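PDB 4AMM: DynE8 from Micromonospora chersina, which is an iterative polyketide synthase of enediyne (dynemicin) biosynthesis, represented here by its acyltransferase domain, which probably selects and loads the acyl units. Local coordinates for residues A14-L19 against G73-G78; E203-A208 against A283-A288; D163-R168 against A380-L385; G100-G105 against E335-L340; A191-A196 against R295-R300. One frame throughout, in Å; residues are numbered along the deposited sequence.

Interaction 1 of 5, residues A14-L19 against G73-G78; sequences AALTGL and GHLAEG
L75 reaches across to T17 and L16 and carries one whole side of this contact. Its CD1 lies 3.5 Å from T17 OG1. The CB of L75 is close to the same oxygen, at 3.7 Å, so the leucine lies alongside the threonine and the two side chains slide past each other in opposite directions. The same CD1 is 4.2 Å from L16 CD2, an ordinary methyl-to-methyl contact. T17 holds OG1 beside its backbone N (chi1 -69°), and this hydroxyl is hydrogen-bonded to A13 O, one turn earlier. The oxygen that L75 covers therefore already has a polar partner within its own helix.

Helices 13-27 and 61-76 lie side by side on the antiparallel sheet of strands 4-10, 52-58, 89-92 and 81-84. This is a two-layer alpha/beta unit at one end of the molecule. L16 and L75 both rest on L91 of strand 89-92, and L16 also touches A10 of strand 4-10. Just beyond L75, helix 61-76 stops in a Schellman motif. G78 takes a positive phi of 80° there, and its N bonds to L75 O at 2.9 Å.

Interaction 2 of 5, residues E203-A208 against A283-A288; sequences EAMSAA and APAAEA
A204 and A285 bring two helices very close, with 4.8 Å between A204 CA and A285 CA. A204 faces helix 283-294 with both its methyl group and its carbonyl. Its CB lies 3.8 Å from A288 CB and somewhat farther from A285 CB, so it meets two alanines one turn apart. The same A204 CB is 3.6 Å from A285 O. The carbonyl is covered in return: A204 O is 3.5 Å from A285 CB. No hydrogen bond crosses. The fit comes from small side chains, which let each methyl press on the backbone of the other helix.

M205 follows and adds a flank contact, with its CG 4.3 Å from A285 CB. The rest of its side chain runs on into the protein.

S206 turns away from helix 283-294 and works within its own turn. Its OG donates to E203 O at 2.8 Å, tilted 26° from the carbonyl plane. S206 N bonds to that oxygen from the same face. E203 O is thus held by two donors of the same residue. Next, A207 O accepts a hydrogen bond from H275 NE2.

Around this pair, L327 of helix 319-328 touches both M205 and A285. M205 also packs on F277 and M282. Helix 144-165 packs here too, with Q148 on M205 and T144 and A145 on S206.

Interaction 3 of 5, residues D163-R168 against A380-L385; sequences DRLGAR and AGTAAL
L165 meets T382 and L385 where the end of helix 144-165 comes beside helix 376-387. Helix 144-165 is the connection of a beta-alpha-beta crossover between the adjacent parallel strands 99-103 and 171-174. Helix 376-387 is the last helix of the chain. It touches both sheets, V366 of the parallel one and L5 and F90 of the antiparallel one.

The contact across the segments is apolar and buried. L165 extends towards helix 376-387 with CG beside its own backbone N (chi1 -68°). Its CD1 makes the closest contacts, to residues three positions apart on the partner helix. L165 CD2 comes near T382 CG2 at 4.5 Å. V391 and P396, from the chain beyond helix 376-387, also cover L165.

The polar bonds lie around this patch. T382 OG1 is hydrogen-bonded to M378 O in its own helix and to W161 NE1 of helix 144-165, so the two helices also share a polar tie. R168 adds backbone hydrogen bonding to A390. The turn after L165 is a Schellman motif: G166 has a positive phi of 65°, and its N bonds to D163 O at 3.0 Å.

Within the apolar patch, L165 CD1 lies 4.2 Å from L385 CD1 and 4.3 Å from T382 CG2.

Interaction 4 of 5, residues G100-G105 against E335-L340; sequences GLLFPG and EALGLL
L340 lies on the backbone of strand 99-103, over G100 and L101, and makes the closer part of this contact. Its CD2 is 3.8 Å from L101 O, and its CD1 is 4.2 Å from G100 CA. G100 has no side chain, so the leucine can come down on the strand itself. With chi1 at -175°, CG is anti to the backbone N and over the strand, and the two methyls fall on G100 and L101. The second part is thinner: L102 CD2 meets L337 CD1 at 4.3 Å, one methyl against one methyl.

Strand 99-103 is the middle strand of the parallel sheet, between strands 171-174 and 344-347. Helix 333-339 packs against it just before the chain enters strand 344-347. L345 touches L102, L337 and L340 and closes the same patch.

The far side of the helix is more open. G338 is exposed there, and E335 forms a salt bridge with R332. At the helix end, R363 donates to L337 O and L340 O.

No hydrogen bond crosses the contact. Leucine methyls lie on backbone that is bonded within the sheet, G100 to L344 and V346, L101 to G171 and L173. Shape and exclusion of water, not directional bonds, hold helix to strand here.

Interaction 5 of 5, residues A191-A196 against R295-R300; sequences ADDTLA and RLPWRR
The carboxylate of D193 brings OD2 up to the CD-CG bond of the P297 ring. D193 OD2 lies 3.4 Å from P297 CD and 3.5 Å from P297 CG. CD stands clearly above the carboxylate plane, while CG is closer to it. The same face of the carboxylate is covered by L296. Its CD2 is 4.3 Å from D193 CG and sits almost straight above that carbon. The acid therefore has apolar carbon over one face and beside one oxygen. D193 is set there by CG lying beside its backbone N (chi1 -69°), and it comes at P297 from the opposite direction.

Segment 191-196 is the first turns of helix 191-206. D193 N is hydrogen-bonded to D190 OD1, and T194 OG1 to D190 O, so D190 ties up this helix start. Segment 295-300 is the loop after helix 283-294. P297 is the centre of an inverse gamma turn, in which W298 N bonds to L296 O at 2.9 Å. This turn puts L296 and P297 together against the helix. L296 also touches L189 and L197. W298 packs on the same two leucines and on helix 319-328, and its NE1 bonds to A293 O.

The contact is at the surface and has no hydrogen bond or salt bridge across it. It works by van der Waals touch. The nearby helix start would tend to favour a negative carboxylate on D193, while the apolar cover on one face would partly offset this.

Interactions 1, 3 and 4 are buried, interaction 2 is partly buried and interaction 5 is at the surface. Interaction 4 is nearest the chain's centre, on the parallel sheet. Interaction 3 joins two helices, and its helix 376-387 touches both that sheet and the antiparallel sheet on which interaction 1 rests. The centres of interactions 1 and 3 are about 24 Å apart. Interactions 2 and 5 share helix 191-206: one takes its end with helix 283-294, the other its start with the loop that follows. No hydrogen bond crosses any of the five. Leucine methyls dominate interactions 1, 3 and 4, alanines give interaction 2 its close backbones, and interaction 5 sets a carboxylate against apolar carbon.

Interaction 1 of 5, residues A14-L19 against G73-G78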
# COMPACT_ATOMS: atom_id res chain seq x y z
N ALA A 14 8.12 -0.06 -32.27
CA ALA A 14 7.41 0.08 -33.54
C ALA A 14 6.23 -0.85 -33.70
O ALA A 14 5.17 -0.45 -34.15
CB ALA A 14 8.43 -0.16 -34.72
N ALA A 15 6.40 -2.11 -33.32
CA ALA A 15 5.37 -3.10 -33.45
C ALA A 15 4.23 -2.79 -32.44
O ALA A 15 3.06 -3.06 -32.74
CB ALA A 15 5.96 -4.53 -33.21
N LEU A 16 4.62 -2.29 -31.26
CA LEU A 16 3.55 -1.94 -30.28
C LEU A 16 2.76 -0.78 -30.79
O LEU A 16 1.52 -0.81 -30.68
CB LEU A 16 4.20 -1.66 -28.92
CG LEU A 16 3.16 -1.39 -27.77
CD1 LEU A 16 2.20 -2.60 -27.62
CD2 LEU A 16 3.93 -0.97 -26.55
N THR A 17 3.43 0.22 -31.40
CA THR A 17 2.64 1.34 -32.00
C THR A 17 1.58 0.81 -33.01
O THR A 17 0.40 1.16 -33.00
CB THR A 17 3.58 2.32 -32.72
OG1 THR A 17 4.38 3.02 -31.77
CG2 THR A 17 2.76 3.40 -33.53
N GLY A 18 2.00 -0.08 -33.88
CA GLY A 18 1.07 -0.67 -34.85
C GLY A 18 -0.09 -1.41 -34.23
O GLY A 18 -1.28 -1.17 -34.57
N LEU A 19 0.19 -2.26 -33.21
CA LEU A 19 -0.86 -2.94 -32.53
C LEU A 19 -1.84 -2.01 -31.81
O LEU A 19 -3.07 -2.17 -31.90
CB LEU A 19 -0.21 -3.92 -31.55
CG LEU A 19 -1.22 -4.63 -30.66
CD1 LEU A 19 -2.23 -5.43 -31.44
CD2 LEU A 19 -0.44 -5.56 -29.68
N GLY A 73 0.67 8.60 -28.17
CA GLY A 73 1.35 9.89 -28.19
C GLY A 73 2.71 9.78 -27.56
O GLY A 73 3.68 10.36 -28.05
N HIS A 74 2.80 9.03 -26.43
CA HIS A 74 4.02 8.79 -25.75
C HIS A 74 5.04 8.09 -26.66
O HIS A 74 6.21 8.53 -26.76
CB HIS A 74 3.77 7.91 -24.48
CG HIS A 74 4.97 7.77 -23.58
ND1 HIS A 74 5.73 6.60 -23.45
CD2 HIS A 74 5.49 8.63 -22.69
CE1 HIS A 74 6.68 6.79 -22.55
NE2 HIS A 74 6.56 8.02 -22.08
N LEU A 75 4.61 6.99 -27.32
CA LEU A 75 5.54 6.26 -28.19
C LEU A 75 5.94 7.22 -29.35
O LEU A 75 7.09 7.13 -29.81
CB LEU A 75 4.85 5.00 -28.73
CG LEU A 75 4.53 3.91 -27.70
CD1 LEU A 75 3.65 2.85 -28.33
CD2 LEU A 75 5.83 3.31 -27.21
N ALA A 76 5.02 8.06 -29.83
CA ALA A 76 5.32 8.93 -31.02
C ALA A 76 6.42 9.93 -30.67
O ALA A 76 7.17 10.38 -31.53
CB ALA A 76 4.10 9.65 -31.48
N GLU A 77 6.54 10.29 -29.40
CA GLU A 77 7.55 11.24 -29.00
C GLU A 77 8.82 10.53 -28.57
O GLU A 77 9.73 11.16 -28.03
CB GLU A 77 7.03 12.10 -27.90
CG GLU A 77 5.90 12.92 -28.42
CD GLU A 77 5.18 13.61 -27.33
OE1 GLU A 77 5.65 13.52 -26.15
OE2 GLU A 77 4.15 14.25 -27.67
N GLY A 78 8.88 9.23 -28.83
CA GLY A 78 10.01 8.39 -28.47
C GLY A 78 10.00 7.94 -26.99
O GLY A 78 11.03 7.49 -26.49

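Interaction 2 of 5, residues E203-A208 against A283-A288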
# COMPACT_ATOMS: atom_id res chain seq x y z
N GLU A 203 -6.47 -7.78 19.72
CA GLU A 203 -7.06 -7.89 21.10
C GLU A 203 -6.12 -7.19 22.10
O GLU A 203 -6.60 -6.36 22.93
CB GLU A 203 -7.27 -9.36 21.42
CG GLU A 203 -7.79 -9.63 22.88
CD GLU A 203 -7.80 -11.13 23.28
OE1 GLU A 203 -6.73 -11.72 23.56
OE2 GLU A 203 -8.89 -11.74 23.30
N ALA A 204 -4.81 -7.41 21.99
CA ALA A 204 -3.85 -6.81 23.02
C ALA A 204 -3.91 -5.27 22.88
O ALA A 204 -4.00 -4.53 23.87
CB ALA A 204 -2.44 -7.33 22.81
N MET A 205 -3.88 -4.77 21.67
CA MET A 205 -3.78 -3.34 21.43
C MET A 205 -5.08 -2.60 21.72
O MET A 205 -5.06 -1.39 21.89
CB MET A 205 -3.36 -3.03 20.01
CG MET A 205 -1.88 -3.49 19.77
SD MET A 205 -1.24 -3.26 18.15
CE MET A 205 -1.19 -1.49 18.10
N SER A 206 -6.22 -3.30 21.78
CA SER A 206 -7.52 -2.65 22.06
C SER A 206 -7.69 -2.34 23.56
O SER A 206 -8.47 -1.51 23.86
CB SER A 206 -8.66 -3.57 21.62
OG SER A 206 -8.81 -4.68 22.48
N ALA A 207 -6.91 -2.94 24.44
CA ALA A 207 -6.96 -2.62 25.91
C ALA A 207 -6.76 -1.14 26.12
O ALA A 207 -5.94 -0.51 25.42
CB ALA A 207 -5.90 -3.42 26.63
N ALA A 208 -7.43 -0.52 27.08
CA ALA A 208 -7.23 0.87 27.32
C ALA A 208 -5.84 1.19 27.76
O ALA A 208 -5.19 0.37 28.47
CB ALA A 208 -8.26 1.29 28.45
N ALA A 283 3.23 -0.37 26.02
CA ALA A 283 4.07 -1.46 26.58
C ALA A 283 3.25 -2.64 27.18
O ALA A 283 3.63 -3.77 26.98
CB ALA A 283 5.00 -0.85 27.63
N PRO A 284 2.11 -2.37 27.83
CA PRO A 284 1.31 -3.52 28.33
C PRO A 284 0.85 -4.42 27.20
O PRO A 284 0.91 -5.75 27.26
CB PRO A 284 0.12 -2.82 29.05
CG PRO A 284 0.62 -1.60 29.49
CD PRO A 284 1.54 -1.12 28.30
N ALA A 285 0.38 -3.86 26.08
CA ALA A 285 -0.01 -4.61 24.90
C ALA A 285 1.14 -5.39 24.28
O ALA A 285 0.94 -6.55 23.83
CB ALA A 285 -0.64 -3.71 23.85
N ALA A 286 2.34 -4.82 24.31
CA ALA A 286 3.50 -5.52 23.78
C ALA A 286 3.80 -6.77 24.56
O ALA A 286 4.26 -7.77 23.99
CB ALA A 286 4.71 -4.54 23.77
N GLU A 287 3.61 -6.74 25.88
CA GLU A 287 3.79 -7.97 26.68
C GLU A 287 2.82 -9.07 26.35
O GLU A 287 3.17 -10.27 26.32
CB GLU A 287 3.71 -7.56 28.17
CG GLU A 287 4.00 -8.74 29.18
CD GLU A 287 3.88 -8.34 30.69
OE1 GLU A 287 3.15 -7.39 31.05
OE2 GLU A 287 4.54 -9.02 31.53
N ALA A 288 1.57 -8.72 26.12
CA ALA A 288 0.61 -9.71 25.74
C ALA A 288 0.93 -10.27 24.33
O ALA A 288 0.91 -11.51 24.05
CB ALA A 288 -0.85 -9.12 25.75

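Interaction 3 of 5, residues D163-R168 against A380-L385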
# COMPACT_ATOMS: atom_id res chain seq x y z
N ASP A 163 0.25 -14.79 -5.80
CA ASP A 163 0.70 -16.19 -6.03
C ASP A 163 0.00 -16.79 -7.28
O ASP A 163 0.75 -17.43 -8.11
CB ASP A 163 0.30 -17.07 -4.85
CG ASP A 163 1.05 -16.77 -3.55
OD1 ASP A 163 2.16 -16.20 -3.57
OD2 ASP A 163 0.41 -17.28 -2.54
N ARG A 164 -1.25 -16.52 -7.51
CA ARG A 164 -1.95 -17.05 -8.71
C ARG A 164 -1.25 -16.44 -9.94
O ARG A 164 -1.17 -17.15 -10.97
CB ARG A 164 -3.41 -16.66 -8.68
CG ARG A 164 -4.22 -17.16 -9.89
CD ARG A 164 -5.66 -16.99 -9.64
NE ARG A 164 -6.30 -17.59 -10.79
CZ ARG A 164 -7.57 -17.80 -10.91
NH1 ARG A 164 -8.38 -17.38 -9.93
NH2 ARG A 164 -8.05 -18.39 -12.01
N LEU A 165 -0.77 -15.20 -9.88
CA LEU A 165 -0.14 -14.53 -11.03
C LEU A 165 1.31 -14.87 -11.18
O LEU A 165 1.93 -14.47 -12.17
CB LEU A 165 -0.29 -13.00 -10.88
CG LEU A 165 -1.70 -12.42 -11.01
CD1 LEU A 165 -1.59 -11.01 -10.52
CD2 LEU A 165 -2.18 -12.45 -12.40
N GLY A 166 1.91 -15.54 -10.19
CA GLY A 166 3.38 -15.74 -10.23
C GLY A 166 4.16 -14.44 -10.13
O GLY A 166 5.23 -14.27 -10.73
N ALA A 167 3.71 -13.49 -9.33
CA ALA A 167 4.40 -12.21 -9.27
C ALA A 167 5.81 -12.26 -8.73
O ALA A 167 6.10 -13.02 -7.78
CB ALA A 167 3.52 -11.24 -8.38
N ARG A 168 6.66 -11.44 -9.33
CA ARG A 168 8.08 -11.39 -8.89
C ARG A 168 8.53 -9.97 -8.49
O ARG A 168 9.32 -9.32 -9.13
CB ARG A 168 8.95 -11.83 -10.04
CG ARG A 168 8.79 -13.35 -10.32
CD ARG A 168 9.87 -13.85 -11.31
NE ARG A 168 9.69 -13.14 -12.56
CZ ARG A 168 10.58 -12.94 -13.53
NH1 ARG A 168 11.81 -13.40 -13.41
NH2 ARG A 168 10.20 -12.27 -14.61
N ALA A 380 -6.34 -2.02 -11.86
CA ALA A 380 -5.20 -1.14 -12.00
C ALA A 380 -3.90 -1.75 -11.47
O ALA A 380 -2.84 -1.59 -12.05
CB ALA A 380 -5.53 0.25 -11.30
N GLY A 381 -3.97 -2.40 -10.33
CA GLY A 381 -2.84 -3.08 -9.75
C GLY A 381 -2.38 -4.21 -10.65
O GLY A 381 -1.16 -4.39 -10.76
N THR A 382 -3.28 -4.96 -11.27
CA THR A 382 -2.83 -6.06 -12.12
C THR A 382 -2.26 -5.47 -13.40
O THR A 382 -1.25 -5.99 -13.94
CB THR A 382 -3.97 -7.02 -12.41
OG1 THR A 382 -4.47 -7.50 -11.13
CG2 THR A 382 -3.48 -8.23 -13.15
N ALA A 383 -2.81 -4.36 -13.92
CA ALA A 383 -2.23 -3.71 -15.11
C ALA A 383 -0.82 -3.25 -14.77
O ALA A 383 0.10 -3.42 -15.63
CB ALA A 383 -3.09 -2.43 -15.49
N ALA A 384 -0.54 -2.68 -13.61
CA ALA A 384 0.75 -2.24 -13.22
C ALA A 384 1.71 -3.45 -13.19
O ALA A 384 2.84 -3.35 -13.72
CB ALA A 384 0.74 -1.54 -11.83
N LEU A 385 1.30 -4.56 -12.53
CA LEU A 385 2.20 -5.74 -12.44
C LEU A 385 2.48 -6.20 -13.85
O LEU A 385 3.66 -6.64 -14.10
CB LEU A 385 1.48 -6.79 -11.67
CG LEU A 385 1.32 -6.50 -10.14
CD1 LEU A 385 0.41 -7.46 -9.47
CD2 LEU A 385 2.68 -6.60 -9.44

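Interaction 4 of 5, residues G100-G105 against E335-L340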
# COMPACT_ATOMS: atom_id res chain seq x y z
N GLY A 100 7.96 -3.14 -6.07
CA GLY A 100 7.97 -3.45 -4.63
C GLY A 100 6.55 -3.58 -4.14
O GLY A 100 5.66 -2.97 -4.72
N LEU A 101 6.34 -4.32 -3.07
CA LEU A 101 5.04 -4.42 -2.42
C LEU A 101 4.91 -3.58 -1.16
O LEU A 101 5.83 -3.44 -0.39
CB LEU A 101 4.69 -5.87 -2.05
CG LEU A 101 4.87 -6.90 -3.18
CD1 LEU A 101 4.49 -8.26 -2.62
CD2 LEU A 101 3.97 -6.54 -4.33
N LEU A 102 3.72 -3.04 -1.01
CA LEU A 102 3.32 -2.30 0.26
C LEU A 102 2.19 -2.98 0.95
O LEU A 102 1.15 -3.20 0.33
CB LEU A 102 2.89 -0.89 -0.13
CG LEU A 102 3.87 -0.06 -0.98
CD1 LEU A 102 3.18 1.29 -1.42
CD2 LEU A 102 5.14 0.26 -0.25
N PHE A 103 2.39 -3.33 2.24
CA PHE A 103 1.32 -3.98 2.98
C PHE A 103 0.78 -3.00 4.05
O PHE A 103 1.54 -2.58 4.94
CB PHE A 103 1.85 -5.22 3.69
CG PHE A 103 2.10 -6.38 2.70
CD1 PHE A 103 1.05 -7.20 2.38
CD2 PHE A 103 3.35 -6.62 2.12
CE1 PHE A 103 1.20 -8.27 1.46
CE2 PHE A 103 3.50 -7.70 1.16
CZ PHE A 103 2.44 -8.52 0.86
N PRO A 104 -0.51 -2.61 3.91
CA PRO A 104 -1.03 -1.55 4.79
C PRO A 104 -1.28 -2.01 6.18
O PRO A 104 -1.47 -3.21 6.53
CB PRO A 104 -2.35 -1.21 4.11
CG PRO A 104 -2.81 -2.52 3.54
CD PRO A 104 -1.50 -3.16 2.98
N GLY A 105 -1.40 -0.98 7.04
CA GLY A 105 -1.93 -1.23 8.42
C GLY A 105 -3.33 -0.67 8.52
O GLY A 105 -4.06 -0.46 7.51
N GLU A 335 11.93 5.61 6.16
CA GLU A 335 13.22 4.93 5.98
C GLU A 335 13.01 3.65 5.24
O GLU A 335 13.82 3.31 4.26
CB GLU A 335 13.92 4.67 7.31
CG GLU A 335 14.47 5.94 7.93
CD GLU A 335 14.67 5.79 9.46
OE1 GLU A 335 13.70 5.62 10.25
OE2 GLU A 335 15.83 5.92 9.88
N ALA A 336 12.03 2.83 5.52
CA ALA A 336 11.82 1.58 4.87
C ALA A 336 11.51 1.82 3.38
O ALA A 336 11.99 1.10 2.52
CB ALA A 336 10.68 0.74 5.55
N LEU A 337 10.71 2.83 3.05
CA LEU A 337 10.35 3.10 1.69
C LEU A 337 11.58 3.53 0.92
O LEU A 337 11.73 3.11 -0.25
CB LEU A 337 9.23 4.19 1.63
CG LEU A 337 8.75 4.57 0.25
CD1 LEU A 337 8.03 3.45 -0.42
CD2 LEU A 337 7.86 5.88 0.36
N GLY A 338 12.44 4.27 1.54
CA GLY A 338 13.68 4.72 0.88
C GLY A 338 14.55 3.51 0.60
O GLY A 338 15.31 3.56 -0.43
N LEU A 339 14.50 2.45 1.38
CA LEU A 339 15.34 1.26 1.12
C LEU A 339 14.83 0.52 -0.07
O LEU A 339 15.62 -0.13 -0.80
CB LEU A 339 15.31 0.31 2.32
CG LEU A 339 16.14 0.73 3.50
CD1 LEU A 339 15.83 -0.32 4.58
CD2 LEU A 339 17.65 0.72 3.19
N LEU A 340 13.52 0.46 -0.27
CA LEU A 340 12.93 -0.37 -1.30
C LEU A 340 13.14 0.33 -2.62
O LEU A 340 12.52 1.32 -2.90
CB LEU A 340 11.44 -0.65 -0.88
CG LEU A 340 10.55 -1.57 -1.67
CD1 LEU A 340 11.15 -2.98 -1.93
CD2 LEU A 340 9.15 -1.64 -0.99

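Interaction 5 of 5, residues A191-A196 against R295-R300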
# COMPACT_ATOMS: atom_id res chain seq x y z
N ALA A 191 -0.10 -18.38 6.40
CA ALA A 191 -1.27 -17.53 6.46
C ALA A 191 -2.12 -17.77 7.70
O ALA A 191 -2.65 -16.82 8.27
CB ALA A 191 -2.14 -17.68 5.17
N ASP A 192 -2.34 -19.03 8.12
CA ASP A 192 -3.25 -19.24 9.27
C ASP A 192 -2.63 -18.68 10.54
O ASP A 192 -3.35 -18.05 11.32
CB ASP A 192 -3.52 -20.73 9.48
CG ASP A 192 -4.42 -21.34 8.41
OD1 ASP A 192 -5.19 -20.64 7.67
OD2 ASP A 192 -4.36 -22.60 8.33
N ASP A 193 -1.32 -18.89 10.73
CA ASP A 193 -0.62 -18.37 11.93
C ASP A 193 -0.62 -16.83 11.88
O ASP A 193 -0.76 -16.19 12.94
CB ASP A 193 0.77 -18.94 12.06
CG ASP A 193 0.75 -20.43 12.41
OD1 ASP A 193 -0.29 -20.97 12.85
OD2 ASP A 193 1.88 -20.96 12.30
N THR A 194 -0.46 -16.24 10.70
CA THR A 194 -0.43 -14.78 10.58
C THR A 194 -1.77 -14.18 10.96
O THR A 194 -1.79 -13.17 11.67
CB THR A 194 -0.02 -14.44 9.17
OG1 THR A 194 1.29 -14.96 8.91
CG2 THR A 194 0.08 -12.91 8.99
N LEU A 195 -2.87 -14.75 10.48
CA LEU A 195 -4.18 -14.26 10.87
C LEU A 195 -4.41 -14.47 12.35
O LEU A 195 -4.95 -13.54 12.98
CB LEU A 195 -5.24 -14.96 9.99
CG LEU A 195 -6.63 -14.53 10.31
CD1 LEU A 195 -6.90 -13.05 9.98
CD2 LEU A 195 -7.68 -15.40 9.59
N ALA A 196 -4.02 -15.61 12.93
CA ALA A 196 -4.19 -15.84 14.32
C ALA A 196 -3.38 -14.80 15.13
O ALA A 196 -3.89 -14.26 16.13
CB ALA A 196 -3.81 -17.30 14.66
N ARG A 295 4.89 -18.42 20.73
CA ARG A 295 4.32 -19.76 20.54
C ARG A 295 4.31 -20.21 19.07
O ARG A 295 3.87 -21.35 18.78
CB ARG A 295 2.88 -19.78 21.05
CG ARG A 295 2.69 -19.61 22.57
CD ARG A 295 1.24 -19.29 22.89
NE ARG A 295 1.06 -19.02 24.33
CZ ARG A 295 0.13 -18.20 24.82
NH1 ARG A 295 -0.70 -17.53 24.00
NH2 ARG A 295 0.03 -18.03 26.13
N LEU A 296 4.82 -19.39 18.16
CA LEU A 296 4.63 -19.71 16.72
C LEU A 296 5.89 -20.22 16.09
O LEU A 296 7.00 -19.81 16.44
CB LEU A 296 4.17 -18.43 15.91
CG LEU A 296 2.88 -17.91 16.50
CD1 LEU A 296 2.61 -16.55 15.88
CD2 LEU A 296 1.75 -18.82 16.31
N PRO A 297 5.73 -21.04 15.05
CA PRO A 297 6.88 -21.67 14.38
C PRO A 297 7.52 -20.75 13.31
O PRO A 297 7.55 -21.07 12.11
CB PRO A 297 6.23 -22.91 13.75
CG PRO A 297 4.86 -22.40 13.30
CD PRO A 297 4.44 -21.45 14.48
N TRP A 298 8.09 -19.66 13.76
CA TRP A 298 8.76 -18.70 12.84
C TRP A 298 9.85 -19.27 11.98
O TRP A 298 10.67 -20.10 12.50
CB TRP A 298 9.41 -17.54 13.65
CG TRP A 298 8.37 -16.70 14.37
CD1 TRP A 298 7.98 -16.81 15.68
CD2 TRP A 298 7.62 -15.63 13.81
NE1 TRP A 298 6.99 -15.90 15.97
CE2 TRP A 298 6.75 -15.17 14.83
CE3 TRP A 298 7.54 -15.08 12.52
CZ2 TRP A 298 5.86 -14.11 14.62
CZ3 TRP A 298 6.63 -14.04 12.31
CH2 TRP A 298 5.82 -13.55 13.35
N ARG A 299 9.90 -18.88 10.71
CA ARG A 299 11.04 -19.21 9.83
C ARG A 299 11.74 -17.94 9.37
O ARG A 299 11.14 -16.86 9.38
CB ARG A 299 10.54 -20.01 8.61
CG ARG A 299 9.63 -21.21 8.96
CD ARG A 299 9.48 -22.25 7.85
NE ARG A 299 8.54 -23.31 8.28
CZ ARG A 299 8.14 -24.34 7.52
NH1 ARG A 299 8.59 -24.49 6.27
NH2 ARG A 299 7.28 -25.23 8.02
N ARG A 300 12.97 -18.07 8.94
CA ARG A 300 13.69 -17.00 8.35
C ARG A 300 12.96 -16.52 7.09
O ARG A 300 12.55 -17.35 6.29
CB ARG A 300 15.07 -17.52 7.94
CG ARG A 300 16.01 -16.41 7.56
CD ARG A 300 17.49 -16.87 7.53
NE ARG A 300 18.45 -15.75 7.51
CZ ARG A 300 18.82 -15.08 6.42
NH1 ARG A 300 18.30 -15.39 5.23
NH2 ARG A 300 19.70 -14.08 6.51